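Local coordinates for protein beta-mannosidase (Trichoderma harzianum, PDB 4CVU) that probably hydrolyses terminal beta-mannosidic linkages from the non-reducing ends of oligosaccharides, as a fungal glycoside hydrolase of family 2, at residues Asn86-Ser91 with Ser153-Ser158; Gln56-Leu61 with Pro204-Val209; Val118-His123 with Ser148-Ser153; Gly111-Ala116 with Asp129-Gln134. All coordinates share one frame; numbering follows the deposited sequence.

Contact 1 of 4, residues Asn86-Ser91 with Ser153-Ser158. With NAG (2-acetamido-2-deoxy-beta-D-glucopyranose), chain C.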
# COMPACT_ATOMS: atom_id res chain seq x y z
N ASN A 86 -5.58 15.13 24.25
CA ASN A 86 -7.03 15.04 24.47
C ASN A 86 -7.89 15.11 23.22
O ASN A 86 -7.57 15.80 22.30
CB ASN A 86 -7.54 16.13 25.41
CG ASN A 86 -7.13 15.94 26.87
OD1 ASN A 86 -6.06 15.51 27.15
ND2 ASN A 86 -8.02 16.27 27.77
N TRP A 87 -8.99 14.40 23.22
CA TRP A 87 -9.99 14.49 22.16
C TRP A 87 -11.34 14.72 22.78
O TRP A 87 -11.73 14.03 23.68
CB TRP A 87 -10.00 13.20 21.29
CG TRP A 87 -8.72 13.08 20.58
CD1 TRP A 87 -7.58 12.49 21.06
CD2 TRP A 87 -8.38 13.66 19.33
NE1 TRP A 87 -6.56 12.64 20.16
CE2 TRP A 87 -7.03 13.37 19.09
CE3 TRP A 87 -9.10 14.40 18.38
CZ2 TRP A 87 -6.36 13.77 17.92
CZ3 TRP A 87 -8.46 14.79 17.21
CH2 TRP A 87 -7.09 14.47 16.99
N THR A 88 -12.09 15.68 22.26
CA THR A 88 -13.37 16.00 22.82
C THR A 88 -14.47 15.72 21.82
O THR A 88 -14.41 16.21 20.66
CB THR A 88 -13.41 17.47 23.32
OG1 THR A 88 -12.48 17.63 24.40
CG2 THR A 88 -14.80 17.87 23.76
N TYR A 89 -15.45 14.93 22.27
CA TYR A 89 -16.69 14.64 21.52
C TYR A 89 -17.78 15.63 21.95
O TYR A 89 -18.17 15.66 23.11
CB TYR A 89 -17.14 13.20 21.79
CG TYR A 89 -16.39 12.17 20.94
CD1 TYR A 89 -15.05 11.88 21.18
CD2 TYR A 89 -17.03 11.50 19.91
CE1 TYR A 89 -14.37 10.96 20.39
CE2 TYR A 89 -16.38 10.57 19.14
CZ TYR A 89 -15.04 10.30 19.37
OH TYR A 89 -14.39 9.38 18.54
N THR A 90 -18.26 16.45 21.02
CA THR A 90 -19.25 17.49 21.34
C THR A 90 -20.48 17.34 20.48
O THR A 90 -20.35 17.26 19.26
CB THR A 90 -18.65 18.88 21.08
OG1 THR A 90 -17.48 19.02 21.87
CG2 THR A 90 -19.66 20.00 21.42
N SER A 91 -21.66 17.34 21.11
CA SER A 91 -22.93 17.32 20.36
C SER A 91 -23.36 18.69 19.90
O SER A 91 -22.91 19.70 20.42
CB SER A 91 -24.07 16.73 21.21
OG SER A 91 -24.63 17.70 22.09
N SER A 153 -20.84 17.45 26.02
CA SER A 153 -19.48 17.28 25.57
C SER A 153 -18.75 16.34 26.50
O SER A 153 -19.01 16.33 27.71
CB SER A 153 -18.74 18.61 25.47
OG SER A 153 -18.31 19.05 26.73
N ILE A 154 -17.84 15.55 25.91
CA ILE A 154 -17.06 14.57 26.63
C ILE A 154 -15.59 14.72 26.26
O ILE A 154 -15.14 14.32 25.16
CB ILE A 154 -17.54 13.13 26.33
CG1 ILE A 154 -19.07 13.06 26.33
CG2 ILE A 154 -16.98 12.16 27.36
CD1 ILE A 154 -19.62 11.73 25.89
N ASN A 155 -14.82 15.29 27.17
CA ASN A 155 -13.41 15.57 26.90
C ASN A 155 -12.57 14.40 27.39
O ASN A 155 -12.46 14.21 28.58
CB ASN A 155 -13.03 16.89 27.59
CG ASN A 155 -11.59 17.29 27.34
OD1 ASN A 155 -10.83 16.58 26.70
ND2 ASN A 155 -11.21 18.45 27.85
N PHE A 156 -12.02 13.62 26.45
CA PHE A 156 -11.25 12.41 26.75
C PHE A 156 -9.76 12.71 26.89
O PHE A 156 -9.16 13.34 26.02
CB PHE A 156 -11.44 11.34 25.67
CG PHE A 156 -12.83 10.77 25.58
CD1 PHE A 156 -13.21 9.68 26.36
CD2 PHE A 156 -13.78 11.32 24.72
CE1 PHE A 156 -14.50 9.16 26.28
CE2 PHE A 156 -15.05 10.80 24.64
CZ PHE A 156 -15.42 9.73 25.42
N GLY A 157 -9.15 12.26 28.00
CA GLY A 157 -7.73 12.52 28.25
C GLY A 157 -6.78 11.73 27.37
O GLY A 157 -7.15 10.74 26.75
N SER A 158 -5.54 12.20 27.31
CA SER A 158 -4.41 11.41 26.87
C SER A 158 -4.10 10.46 28.02
O SER A 158 -3.80 10.91 29.11
CB SER A 158 -3.22 12.30 26.59
OG SER A 158 -2.07 11.54 26.30
C1 NAG C . -7.83 16.18 29.16
C2 NAG C . -8.15 17.58 29.76
C3 NAG C . -8.12 17.52 31.28
C4 NAG C . -8.94 16.36 31.83
C5 NAG C . -8.64 15.03 31.08
C6 NAG C . -9.59 13.89 31.49
C7 NAG C . -7.54 19.45 28.35
C8 NAG C . -6.52 20.46 27.91
N2 NAG C . -7.20 18.58 29.30
O3 NAG C . -8.61 18.75 31.78
O4 NAG C . -8.61 16.20 33.21
O5 NAG C . -8.72 15.22 29.68
O6 NAG C . -10.90 14.09 30.99
O7 NAG C . -8.64 19.45 27.84
O HOH W 1 -4.44 14.18 29.17
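Asn86 meets Asn155 at the end of an antiparallel strand pair and carries a glycan there. Its CB lies 3.3 Å from Phe156 O. CG stands anti to the carbonyl carbon (chi1 -72°). OD1 receives a bond from a water that also takes the N-H of Ser158, whose own bond to OD1 is weak. ND2 is covalently joined to NAG C1 at 1.4 Å, and its remaining N-H goes to Asn155 OD1 at 3.0 Å, where ND2 stands above the plane of the Asn155 side-chain carbonyl (37° out of it).

Asn155 is thus engaged at both ends of its amide: its ND2 donates almost straight to NAG O7 (2.8 Å, 168° at the hydrogen), while Thr88 OG1 lies 3.0 Å from OD1. NAG O6 donates to the Asn155 backbone O.

Behind these residues, strands 87-91 and 153-156 run antiparallel, with Trp87-Phe156 and Tyr89-Ile154 as hydrogen-bonded pairs. On the opposite face, Tyr89 CD1 packs 3.6 Å from Phe156 CE2 in the core of the galactose-binding-like domain, and Tyr89 OH bonds to Asp60. The chemistry implies a glycan root held in orientation by several bonds: Asn155 grips both the linkage nitrogen and the acetamido oxygen, which, with O6 on Asn155 O, probably limits how the first sugar can turn.

Contact 2 of 4, residues Gln56-Leu61 with Pro204-Val209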
# COMPACT_ATOMS: atom_id res chain seq x y z
N GLN A 56 -14.18 5.81 18.48
CA GLN A 56 -12.98 6.33 19.08
C GLN A 56 -12.30 7.26 18.09
O GLN A 56 -12.49 7.14 16.90
CB GLN A 56 -12.04 5.18 19.46
CG GLN A 56 -12.53 4.31 20.60
CD GLN A 56 -11.94 2.90 20.57
OE1 GLN A 56 -11.68 2.36 19.50
NE2 GLN A 56 -11.70 2.30 21.76
N ALA A 57 -11.48 8.18 18.59
CA ALA A 57 -10.94 9.25 17.78
C ALA A 57 -10.13 8.80 16.55
O ALA A 57 -10.29 9.39 15.48
CB ALA A 57 -10.11 10.20 18.66
N HIS A 58 -9.30 7.76 16.69
CA HIS A 58 -8.60 7.18 15.51
C HIS A 58 -9.58 6.88 14.38
O HIS A 58 -9.30 7.18 13.20
CB HIS A 58 -7.85 5.91 15.85
CG HIS A 58 -6.73 6.13 16.79
ND1 HIS A 58 -6.92 6.36 18.13
CD2 HIS A 58 -5.39 6.12 16.59
CE1 HIS A 58 -5.74 6.52 18.71
NE2 HIS A 58 -4.80 6.38 17.79
N LEU A 59 -10.73 6.31 14.72
CA LEU A 59 -11.67 5.91 13.68
C LEU A 59 -12.32 7.14 13.01
O LEU A 59 -12.52 7.14 11.81
CB LEU A 59 -12.74 4.93 14.20
CG LEU A 59 -12.19 3.66 14.88
CD1 LEU A 59 -13.36 2.85 15.44
CD2 LEU A 59 -11.29 2.84 13.95
N ASP A 60 -12.63 8.18 13.78
CA ASP A 60 -13.30 9.36 13.20
C ASP A 60 -12.31 10.21 12.38
O ASP A 60 -12.68 10.77 11.33
CB ASP A 60 -13.99 10.18 14.29
CG ASP A 60 -15.13 9.43 14.96
OD1 ASP A 60 -15.69 8.49 14.37
OD2 ASP A 60 -15.47 9.77 16.11
N LEU A 61 -11.05 10.27 12.85
CA LEU A 61 -9.94 10.84 12.09
C LEU A 61 -9.66 10.12 10.75
O LEU A 61 -9.42 10.77 9.74
CB LEU A 61 -8.65 10.83 12.93
CG LEU A 61 -8.61 11.80 14.13
CD1 LEU A 61 -7.45 11.48 15.06
CD2 LEU A 61 -8.54 13.24 13.68
N PRO A 204 -0.48 -3.67 18.22
CA PRO A 204 -0.00 -2.29 18.28
C PRO A 204 -0.48 -1.58 19.54
O PRO A 204 -1.29 -2.14 20.35
CB PRO A 204 -0.64 -1.65 17.03
CG PRO A 204 -1.94 -2.38 16.89
CD PRO A 204 -1.69 -3.80 17.38
N ALA A 205 -0.01 -0.35 19.72
CA ALA A 205 -0.32 0.42 20.90
C ALA A 205 -0.93 1.75 20.54
O ALA A 205 -0.24 2.78 20.65
CB ALA A 205 0.96 0.68 21.69
N PHE A 206 -2.20 1.74 20.17
CA PHE A 206 -2.87 2.96 19.70
C PHE A 206 -3.50 3.82 20.80
O PHE A 206 -3.84 4.99 20.54
CB PHE A 206 -3.89 2.63 18.61
CG PHE A 206 -3.25 2.21 17.31
CD1 PHE A 206 -2.34 3.05 16.67
CD2 PHE A 206 -3.52 0.96 16.75
CE1 PHE A 206 -1.72 2.65 15.51
CE2 PHE A 206 -2.89 0.58 15.58
CZ PHE A 206 -2.01 1.44 14.96
N SER A 207 -3.68 3.24 21.99
CA SER A 207 -4.34 3.89 23.12
C SER A 207 -5.52 4.77 22.68
O SER A 207 -5.54 5.98 22.99
CB SER A 207 -3.36 4.74 23.90
OG SER A 207 -4.03 5.41 24.95
N PRO A 208 -6.54 4.16 22.06
CA PRO A 208 -7.70 4.91 21.56
C PRO A 208 -8.60 5.38 22.69
O PRO A 208 -8.54 4.84 23.83
CB PRO A 208 -8.39 3.90 20.67
CG PRO A 208 -8.08 2.58 21.32
CD PRO A 208 -6.63 2.75 21.69
N VAL A 209 -9.38 6.42 22.40
CA VAL A 209 -10.30 7.01 23.38
C VAL A 209 -11.56 7.41 22.67
O VAL A 209 -11.53 7.71 21.47
CB VAL A 209 -9.75 8.24 24.13
CG1 VAL A 209 -8.51 7.85 24.95
CG2 VAL A 209 -9.40 9.37 23.18
O HOH W 2 -8.38 7.87 19.94
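The backbones of Gln56-Leu61 and Pro204-Val209 meet where a helix begins: Ala57 N, in the first turn, donates to Val209 O at 2.9 Å, nearly along the C=O axis (C=O...N angle 175°). The same oxygen lies 3.1 Å from Gln56 CA in a CA-H...O contact, and is therefore approached by two successive residues.

Gln56, at the N-cap position, places its side chain alongside the ring of Pro208, both pointing the same way. Its chain is extended beyond CG (chi2 155°), which carries CD to 3.7 Å from Pro208 CB; NE2 then lies 3.7 Å from Pro208 CG and makes a weak hydrogen bond to Asp113 OD2.

Helix 57-63 packs against strand 87-91 in the galactose-binding-like domain of this family 2 enzyme, with Ala57 and Leu61 touching Trp87. The loop carrying Pro204-Val209 follows helix 159-168 and precedes strand 215-221, so the contact joins early and late parts of the domain.

The next residue, His58, turns its ring toward the loop. Phe206 CB sits over one face of the imidazole, 3.9 Å from NE2, and the two rings meet obliquely with their planes at 59°. Pro208 CA and CB both lie 3.8 Å from His58 ND1. Phe206 O approaches His58 CE1 to 3.0 Å, but its angle to NE2 is too poor for a hydrogen bond. A water spans His58 ND1 (2.8 Å) and Val209 N, accepting from the latter. Phe395 meets the rings of both His58 and Phe206.

Contact 3 of 4, residues Val118-His123 with Ser148-Ser153. With MAN (alpha-D-mannopyranose), chain B.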
# COMPACT_ATOMS: atom_id res chain seq x y z
N VAL A 118 -17.21 14.84 31.60
CA VAL A 118 -18.52 14.97 30.97
C VAL A 118 -19.13 16.32 31.37
O VAL A 118 -19.14 16.66 32.56
CB VAL A 118 -19.46 13.83 31.42
CG1 VAL A 118 -20.79 13.92 30.68
CG2 VAL A 118 -18.81 12.47 31.19
N LYS A 119 -19.62 17.07 30.38
CA LYS A 119 -20.26 18.36 30.59
C LYS A 119 -21.62 18.41 29.92
O LYS A 119 -21.78 17.97 28.79
CB LYS A 119 -19.43 19.52 30.05
CG LYS A 119 -18.21 19.87 30.87
CD LYS A 119 -17.63 21.19 30.41
CE LYS A 119 -16.19 21.35 30.87
NZ LYS A 119 -15.75 22.77 30.90
N PHE A 120 -22.58 19.00 30.61
CA PHE A 120 -23.93 19.14 30.10
C PHE A 120 -24.36 20.59 30.37
O PHE A 120 -24.39 21.05 31.52
CB PHE A 120 -24.87 18.13 30.76
CG PHE A 120 -26.20 17.99 30.07
CD1 PHE A 120 -26.33 17.23 28.93
CD2 PHE A 120 -27.32 18.64 30.56
CE1 PHE A 120 -27.55 17.10 28.29
CE2 PHE A 120 -28.55 18.51 29.92
CZ PHE A 120 -28.67 17.74 28.79
N CYS A 121 -24.67 21.30 29.28
CA CYS A 121 -24.86 22.75 29.30
C CYS A 121 -23.72 23.42 30.07
O CYS A 121 -23.95 24.20 30.99
CB CYS A 121 -26.21 23.12 29.91
SG CYS A 121 -26.68 24.83 29.54
N ASP A 122 -22.49 23.06 29.75
CA ASP A 122 -21.29 23.71 30.30
C ASP A 122 -20.96 23.42 31.79
O ASP A 122 -20.03 23.99 32.35
CB ASP A 122 -21.40 25.21 30.07
CG ASP A 122 -20.21 25.78 29.35
OD1 ASP A 122 -19.11 25.23 29.49
OD2 ASP A 122 -20.38 26.78 28.65
N HIS A 123 -21.68 22.49 32.40
CA HIS A 123 -21.43 22.08 33.75
C HIS A 123 -20.76 20.72 33.81
O HIS A 123 -21.27 19.80 33.25
CB HIS A 123 -22.77 21.97 34.46
CG HIS A 123 -23.47 23.29 34.61
ND1 HIS A 123 -24.42 23.51 35.57
CD2 HIS A 123 -23.31 24.45 33.96
CE1 HIS A 123 -24.85 24.75 35.48
NE2 HIS A 123 -24.19 25.35 34.51
N SER A 148 -30.60 27.68 26.69
CA SER A 148 -31.05 27.09 25.41
C SER A 148 -30.87 25.56 25.43
O SER A 148 -30.54 24.98 26.46
CB SER A 148 -30.30 27.74 24.23
OG SER A 148 -28.94 27.99 24.55
N ASP A 149 -31.09 24.91 24.29
CA ASP A 149 -30.91 23.46 24.15
C ASP A 149 -29.51 23.01 24.58
O ASP A 149 -28.52 23.62 24.19
CB ASP A 149 -31.16 23.02 22.71
CG ASP A 149 -32.64 22.95 22.35
OD1 ASP A 149 -33.50 23.45 23.13
OD2 ASP A 149 -32.95 22.38 21.28
N PRO A 150 -29.43 21.94 25.38
CA PRO A 150 -28.15 21.63 26.02
C PRO A 150 -27.16 20.91 25.09
O PRO A 150 -27.56 20.09 24.27
CB PRO A 150 -28.56 20.75 27.20
CG PRO A 150 -29.82 20.10 26.79
CD PRO A 150 -30.50 21.00 25.80
N VAL A 151 -25.89 21.28 25.21
CA VAL A 151 -24.81 20.64 24.51
C VAL A 151 -24.16 19.68 25.50
O VAL A 151 -23.86 20.05 26.65
CB VAL A 151 -23.79 21.68 24.00
CG1 VAL A 151 -22.47 21.03 23.63
CG2 VAL A 151 -24.37 22.43 22.80
N LEU A 152 -24.00 18.44 25.06
CA LEU A 152 -23.25 17.42 25.78
C LEU A 152 -21.86 17.32 25.18
O LEU A 152 -21.73 17.14 23.97
CB LEU A 152 -23.95 16.07 25.66
CG LEU A 152 -23.24 14.85 26.24
CD1 LEU A 152 -22.91 15.01 27.71
CD2 LEU A 152 -24.14 13.64 26.02
N SER A 153 -20.84 17.45 26.02
CA SER A 153 -19.48 17.28 25.57
C SER A 153 -18.75 16.34 26.50
O SER A 153 -19.01 16.33 27.71
CB SER A 153 -18.74 18.61 25.47
OG SER A 153 -18.31 19.05 26.73
C1 MAN B . -18.43 22.46 39.75
C2 MAN B . -19.74 22.90 39.10
C3 MAN B . -19.69 22.70 37.59
C4 MAN B . -18.45 23.39 37.02
C5 MAN B . -17.20 22.82 37.71
C6 MAN B . -15.91 23.47 37.20
O2 MAN B . -20.02 24.25 39.42
O3 MAN B . -20.87 23.17 36.98
O4 MAN B . -18.40 23.22 35.61
O5 MAN B . -17.28 23.01 39.12
O6 MAN B . -14.81 22.92 37.91
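A tight beta hairpin turn, type I' from Phe120 to His123, ends the strand that pairs with the Val151-Ser153 end of the second segment, and Pro150 packs over one face of the Phe120 ring there. Pro150 CB lies 3.8 Å from the ring centroid and 29° off the normal, a CH-pi contact. Its CG reaches Phe120 CZ at 3.3 Å, a notably close approach. In Phe120, chi1 (-167°) sets CG anti to the backbone N. The phenylalanine and proline side chains lie side by side, pointing the same way.

The backbones are joined by two reciprocal hydrogen bonds between Lys119 and Ser153, both nearly straight, and by Cys121 N donating to Val151 O at 3.0 Å. This pairing belongs to the antiparallel sheet of the galactose-binding-like domain, in which strand 152-156 lies between strands 87-91 and 116-120. Cys121 also forms a disulfide with Cys146, which ties the turn covalently to the residue following helix 140-145.

On the face shared with Phe120, Leu152 CD1 touches Val118 CG1 at 3.8 Å and approaches Lys119 O to 3.3 Å; both side chains also pack on Leu107 of strand 103-109. The other face is more polar: Lys119 CB lies 3.5 Å from Ser153 OG, and the lysine chain runs on extended, away from the strand. Beyond the turn, mannose O3 of a glycan comes to His123 CB.

Contact 4 of 4, residues Gly111-Ala116 with Asp129-Gln134. With NA (sodium ion), chain D; NAG (2-acetamido-2-deoxy-beta-D-glucopyranose), chain C; MAN (alpha-D-mannopyranose), chain E.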
# COMPACT_ATOMS: atom_id res chain seq x y z
N GLY A 111 -20.30 2.68 28.04
CA GLY A 111 -18.84 2.62 28.05
C GLY A 111 -18.16 3.87 27.52
O GLY A 111 -18.48 4.34 26.42
N LEU A 112 -17.24 4.41 28.32
CA LEU A 112 -16.44 5.55 27.92
C LEU A 112 -14.98 5.18 28.15
O LEU A 112 -14.63 4.66 29.19
CB LEU A 112 -16.80 6.79 28.72
CG LEU A 112 -18.26 7.26 28.63
CD1 LEU A 112 -18.50 8.25 29.75
CD2 LEU A 112 -18.59 7.87 27.26
N ASP A 113 -14.14 5.44 27.15
CA ASP A 113 -12.78 4.93 27.11
C ASP A 113 -11.83 6.10 27.05
O ASP A 113 -11.81 6.80 26.03
CB ASP A 113 -12.62 4.07 25.84
CG ASP A 113 -11.27 3.41 25.72
OD1 ASP A 113 -10.46 3.38 26.68
OD2 ASP A 113 -11.02 2.84 24.64
N THR A 114 -11.10 6.41 28.14
CA THR A 114 -11.35 5.97 29.52
C THR A 114 -11.56 7.20 30.47
O THR A 114 -12.67 7.49 30.88
CB THR A 114 -10.19 5.06 30.02
OG1 THR A 114 -10.26 3.80 29.36
CG2 THR A 114 -10.28 4.80 31.52
N TYR A 115 -10.47 7.91 30.81
CA TYR A 115 -10.54 9.14 31.61
C TYR A 115 -11.25 10.20 30.78
O TYR A 115 -10.80 10.52 29.67
CB TYR A 115 -9.17 9.67 32.00
CG TYR A 115 -8.28 8.76 32.84
CD1 TYR A 115 -8.50 8.59 34.20
CD2 TYR A 115 -7.19 8.13 32.28
CE1 TYR A 115 -7.66 7.76 34.96
CE2 TYR A 115 -6.33 7.35 33.03
CZ TYR A 115 -6.57 7.13 34.36
OH TYR A 115 -5.70 6.31 35.08
N ALA A 116 -12.35 10.73 31.30
CA ALA A 116 -13.17 11.70 30.57
C ALA A 116 -13.72 12.78 31.53
O ALA A 116 -13.78 12.60 32.75
CB ALA A 116 -14.30 10.99 29.86
N ASP A 129 -13.60 7.20 35.03
CA ASP A 129 -12.23 6.69 34.89
C ASP A 129 -12.14 5.16 34.83
O ASP A 129 -11.26 4.57 35.43
CB ASP A 129 -11.38 7.22 36.03
CG ASP A 129 -11.88 6.78 37.40
OD1 ASP A 129 -13.01 6.24 37.51
OD2 ASP A 129 -11.11 6.97 38.36
N ASN A 130 -13.07 4.55 34.11
CA ASN A 130 -13.06 3.10 33.93
C ASN A 130 -13.74 2.71 32.64
O ASN A 130 -14.94 2.89 32.47
CB ASN A 130 -13.74 2.38 35.12
CG ASN A 130 -13.41 0.89 35.18
OD1 ASN A 130 -13.40 0.19 34.16
ND2 ASN A 130 -13.16 0.39 36.38
N GLN A 131 -12.95 2.16 31.73
CA GLN A 131 -13.48 1.67 30.46
C GLN A 131 -14.59 0.65 30.66
O GLN A 131 -15.49 0.57 29.85
CB GLN A 131 -12.34 1.02 29.65
CG GLN A 131 -12.76 0.53 28.29
CD GLN A 131 -11.61 -0.02 27.42
OE1 GLN A 131 -10.43 -0.05 27.78
NE2 GLN A 131 -12.01 -0.53 26.29
N PHE A 132 -14.48 -0.16 31.71
CA PHE A 132 -15.31 -1.35 31.91
C PHE A 132 -16.58 -1.12 32.77
O PHE A 132 -17.18 -2.11 33.21
CB PHE A 132 -14.44 -2.44 32.58
CG PHE A 132 -13.10 -2.64 31.93
CD1 PHE A 132 -13.01 -2.79 30.56
CD2 PHE A 132 -11.95 -2.70 32.69
CE1 PHE A 132 -11.76 -2.96 29.96
CE2 PHE A 132 -10.70 -2.88 32.10
CZ PHE A 132 -10.61 -3.03 30.73
N ARG A 133 -16.98 0.15 32.97
CA ARG A 133 -18.15 0.51 33.80
C ARG A 133 -19.23 1.27 33.06
O ARG A 133 -18.94 2.05 32.15
CB ARG A 133 -17.73 1.34 35.03
CG ARG A 133 -17.09 0.51 36.12
CD ARG A 133 -16.60 1.33 37.28
NE ARG A 133 -17.66 1.74 38.22
CZ ARG A 133 -17.45 2.53 39.27
NH1 ARG A 133 -16.24 3.00 39.52
NH2 ARG A 133 -18.47 2.85 40.07
N GLN A 134 -20.47 1.02 33.47
CA GLN A 134 -21.61 1.80 33.03
C GLN A 134 -21.69 3.00 33.96
O GLN A 134 -21.71 2.84 35.20
CB GLN A 134 -22.89 0.98 33.17
CG GLN A 134 -24.18 1.68 32.78
CD GLN A 134 -25.37 0.74 32.89
OE1 GLN A 134 -25.59 0.14 33.95
NE2 GLN A 134 -26.17 0.64 31.82
NA NA D . -11.57 6.56 40.88
C1 NAG C . -7.83 16.18 29.16
C2 NAG C . -8.15 17.58 29.76
C3 NAG C . -8.12 17.52 31.28
C4 NAG C . -8.94 16.36 31.83
C5 NAG C . -8.64 15.03 31.08
C6 NAG C . -9.59 13.89 31.49
C7 NAG C . -7.54 19.45 28.35
C8 NAG C . -6.52 20.46 27.91
N2 NAG C . -7.20 18.58 29.30
O3 NAG C . -8.61 18.75 31.78
O4 NAG C . -8.61 16.20 33.21
O5 NAG C . -8.72 15.22 29.68
O6 NAG C . -10.90 14.09 30.99
O7 NAG C . -8.64 19.45 27.84
C1 MAN E . -6.58 10.08 41.31
C2 MAN E . -6.07 8.65 41.20
C3 MAN E . -6.54 8.03 39.88
C4 MAN E . -8.06 8.18 39.73
C5 MAN E . -8.45 9.66 39.86
C6 MAN E . -9.96 9.90 39.79
O2 MAN E . -6.56 7.86 42.27
O3 MAN E . -6.17 6.68 39.86
O4 MAN E . -8.49 7.67 38.49
O5 MAN E . -7.98 10.15 41.10
O6 MAN E . -10.24 11.27 39.62
O HOH W 3 -16.92 3.36 30.86
O HOH W 4 -14.47 5.73 31.92
O HOH W 5 -10.33 0.26 24.00
O HOH W 6 -12.93 8.05 40.10
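Asp113 and Gln131 lie side by side, pointing the same way, with carboxylate and amide planes stacked 17° apart; Asp113 OD1 is 3.6 Å from Gln131 OE1. No direct hydrogen bond crosses between the two segments. A water instead donates to Asp113 OD2 and accepts a weak bond from Gln131 NE2. Thr114 crosses Gln131 at about a right angle, its OG1 3.5 Å from Gln131 CB. That hydroxyl donates to the anti lone pair of Asp113 OD1 at 2.7 Å from OG1, and so helps fix the carboxylate.

Two further waters fill in for direct backbone pairing: one accepts from Leu112 N and lies 2.6 Å from Asn130 O, while the other accepts from Asn130 N and sits close to Leu112 O and Thr114 O. A CA-H...O contact also runs from Gln131 CA to Leu112 O, with 167° at the hydrogen.

Both segments are loops of the galactose-binding-like domain, between strands of its two sheets, and a cis peptide bond precedes Thr114. Asn130 to Arg133 form a type I turn, and Asn130 OD1 accepts from Phe132 N in an Asx turn.

At the other end, Tyr115 CD1 packs 3.7 Å from Asp129 CB. Asp129 OD2 coordinates the sodium ion at 2.6 Å. The same oxygen accepts a hydrogen bond from mannose O4, which lies at the edge of the Tyr115 ring. Farther out, Lys193 forms a salt bridge with Asp113 OD1, Glu194 N donates to Gln131 OE1, and Asn463 and Glu467 of helix 458-475 hold Asn130 ND2.

All four contacts lie in the galactose-binding-like domain. Contacts 1 and 3 hold the same sheet: they use successive parts of strand 152-156, share Ser153, and are built on direct backbone pairing. Contact 2, a loop on a helix start, is wholly buried; contact 4, loop on loop, almost so; contact 1 is mainly buried, whereas contact 3, farthest from the chain centre, is only partly buried. Water replaces strand pairing in contact 4, and a single direct backbone bond serves contact 2. Tyr89 OH to Asp60 links contacts 1 and 2, Gly157 N to Tyr115 O links 1 and 4. The NAG on Asn86 touches contacts 1 and 4, and contact 4 also meets a mannose and a sodium ion.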